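Local coordinates for protein type-iv like competence pilin ttha1218 (Thermus thermophilus, PDB 5G25) that is a pilin-like protein, here its soluble part without the N-terminal segment, that probably takes part in type IV pilus-linked DNA uptake during natural competence, at residues 72-77 against 81-86. Numbering follows the deposited sequence.
Sequences QVVLRV and RLETVV
Val-73 and Thr-84 exchange a pair of backbone hydrogen bonds, Val-73 N to Thr-84 O at 3.0 Å and Thr-84 N to Val-73 O at 3.1 Å, and Leu-75 and Leu-82 repeat the pattern two residues on. Between these hydrogen-bonded pairs, Val-74 faces Glu-83 in a non-hydrogen-bonded pair, where Glu-83 CA lies 3.3 Å from Val-73 O in a CA-H...O contact. On the face bearing Gln-72, Val-74 and Arg-76, Gln-72 NE2 reaches Glu-83 OE2 at 3.1 Å, a weak bond bent to 125° at the hydrogen, the amide and carboxylate planes turned 40° apart. Glu-83, extended and with CG trans to N (chi1 172°), lays CG 4.1 Å from Val-74 CG2 and brings OE1 to Arg-81 NH2 in a salt bridge modelled too short for its geometry to be trusted. Cutting Glu-83 back to an alanine is likely to leave Gln-72 NE2 without its weak acceptor and the Arg-81 guanidinium without a nearby carboxylate. The motif is a beta hairpin within the antiparallel sheet of this pilin-like domain, its strand 70-77 also bonded to strand 43-54. Farther along, the Arg-76 and Arg-81 side chains run side by side, Arg-76 NH2 3.3 Å from Arg-81 NE, two like-charged donors not hydrogen-bonded. Helix 11-24 packs on the Val-73, Leu-75, Leu-82 and Thr-84 face, Met-20 touching Val-73 and Thr-84; Arg-24 bonds Thr-84 OG1 and Val-85 O.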
loop_
_atom_site.group_PDB
_atom_site.type_symbol
_atom_site.label_atom_id
_atom_site.label_comp_id
_atom_site.label_asym_id
_atom_site.label_seq_id
_atom_site.Cartn_x
_atom_site.Cartn_y
_atom_site.Cartn_z
ATOM N N GLN A 72 -2.979 3.817 -2.908
ATOM C CA GLN A 72 -2.668 4.334 -1.577
ATOM C C GLN A 72 -2.685 3.150 -0.597
ATOM O O GLN A 72 -3.711 2.486 -0.388
ATOM C CB GLN A 72 -3.690 5.405 -1.191
ATOM C CG GLN A 72 -3.551 5.950 0.212
ATOM C CD GLN A 72 -4.842 6.631 0.707
ATOM O OE1 GLN A 72 -5.814 6.827 -0.043
ATOM N NE2 GLN A 72 -4.852 6.985 1.979
ATOM N N VAL A 73 -1.530 2.862 -0.027
ATOM C CA VAL A 73 -1.361 1.684 0.795
ATOM C C VAL A 73 -1.220 2.143 2.229
ATOM O O VAL A 73 -0.387 3.001 2.523
ATOM C CB VAL A 73 -0.102 0.908 0.361
ATOM C CG1 VAL A 73 0.068 -0.358 1.183
ATOM C CG2 VAL A 73 -0.165 0.565 -1.118
ATOM N N VAL A 74 -2.075 1.602 3.107
ATOM C CA VAL A 74 -2.004 1.867 4.538
ATOM C C VAL A 74 -1.749 0.550 5.288
ATOM O O VAL A 74 -2.569 -0.364 5.289
ATOM C CB VAL A 74 -3.287 2.532 5.054
ATOM C CG1 VAL A 74 -3.148 2.905 6.523
ATOM C CG2 VAL A 74 -3.614 3.762 4.228
ATOM N N LEU A 75 -0.581 0.462 5.901
ATOM C CA LEU A 75 -0.205 -0.661 6.738
ATOM C C LEU A 75 -0.378 -0.217 8.194
ATOM O O LEU A 75 0.113 0.858 8.576
ATOM C CB LEU A 75 1.266 -1.003 6.464
ATOM C CG LEU A 75 1.769 -2.432 6.426
ATOM C CD1 LEU A 75 0.791 -3.364 5.724
ATOM C CD2 LEU A 75 3.125 -2.439 5.715
ATOM N N ARG A 76 -1.079 -1.032 8.988
ATOM C CA ARG A 76 -1.363 -0.733 10.403
ATOM C C ARG A 76 -1.068 -1.942 11.257
ATOM O O ARG A 76 -1.587 -3.028 11.014
ATOM C CB ARG A 76 -2.829 -0.350 10.620
ATOM C CG ARG A 76 -3.182 1.038 10.122
ATOM C CD ARG A 76 -4.591 1.478 10.524
ATOM N NE ARG A 76 -4.715 2.939 10.667
ATOM C CZ ARG A 76 -5.375 3.740 9.827
ATOM N NH1 ARG A 76 -6.000 3.241 8.746
ATOM N NH2 ARG A 76 -5.427 5.051 10.076
ATOM N N VAL A 77 -0.223 -1.748 12.257
ATOM C CA VAL A 77 0.102 -2.787 13.216
ATOM C C VAL A 77 -0.049 -2.131 14.586
ATOM O O VAL A 77 0.728 -1.245 14.952
ATOM C CB VAL A 77 1.528 -3.330 12.996
ATOM C CG1 VAL A 77 1.833 -4.439 13.986
ATOM C CG2 VAL A 77 1.684 -3.839 11.569
ATOM N N ARG A 81 1.502 3.102 12.282
ATOM C CA ARG A 81 0.931 3.201 10.978
ATOM C C ARG A 81 1.884 3.754 9.937
ATOM O O ARG A 81 2.719 4.606 10.235
ATOM C CB ARG A 81 -0.314 4.023 11.118
ATOM C CG ARG A 81 -0.814 4.658 9.864
ATOM C CD ARG A 81 -1.726 5.796 10.273
ATOM N NE ARG A 81 -2.502 6.225 9.134
ATOM C CZ ARG A 81 -2.002 6.920 8.121
ATOM N NH1 ARG A 81 -0.712 7.287 8.106
ATOM N NH2 ARG A 81 -2.798 7.247 7.111
ATOM N N LEU A 82 1.753 3.234 8.715
ATOM C CA LEU A 82 2.631 3.578 7.610
ATOM C C LEU A 82 1.848 3.691 6.313
ATOM O O LEU A 82 1.287 2.722 5.824
ATOM C CB LEU A 82 3.757 2.540 7.450
ATOM C CG LEU A 82 4.631 2.664 6.173
ATOM C CD1 LEU A 82 5.244 4.040 5.946
ATOM C CD2 LEU A 82 5.744 1.662 6.208
ATOM N N GLU A 83 1.830 4.886 5.744
ATOM C CA GLU A 83 1.112 5.102 4.504
ATOM C C GLU A 83 2.065 5.558 3.406
ATOM O O GLU A 83 2.981 6.347 3.649
ATOM C CB GLU A 83 0.013 6.126 4.730
ATOM C CG GLU A 83 -0.676 6.572 3.458
ATOM C CD GLU A 83 -1.820 7.535 3.717
ATOM O OE1 GLU A 83 -2.400 7.507 4.831
ATOM O OE2 GLU A 83 -2.151 8.313 2.794
ATOM N N THR A 84 1.871 5.028 2.208
ATOM C CA THR A 84 2.620 5.477 1.059
ATOM C C THR A 84 1.762 5.350 -0.199
ATOM O O THR A 84 0.581 4.990 -0.126
ATOM C CB THR A 84 3.966 4.720 0.931
ATOM O OG1 THR A 84 4.877 5.481 0.133
ATOM C CG2 THR A 84 3.784 3.352 0.317
ATOM N N VAL A 85 2.349 5.697 -1.343
ATOM C CA VAL A 85 1.685 5.568 -2.635
ATOM C C VAL A 85 2.585 4.707 -3.485
ATOM O O VAL A 85 3.801 4.929 -3.546
ATOM C CB VAL A 85 1.443 6.935 -3.307
ATOM C CG1 VAL A 85 0.877 6.770 -4.717
ATOM C CG2 VAL A 85 0.486 7.771 -2.452
ATOM N N VAL A 86 1.994 3.679 -4.080
ATOM C CA VAL A 86 2.703 2.844 -4.997
ATOM C C VAL A 86 2.149 3.151 -6.373
ATOM O O VAL A 86 0.957 3.056 -6.581
ATOM C CB VAL A 86 2.547 1.364 -4.650
ATOM C CG1 VAL A 86 3.263 0.500 -5.672
ATOM C CG2 VAL A 86 3.104 1.122 -3.265
#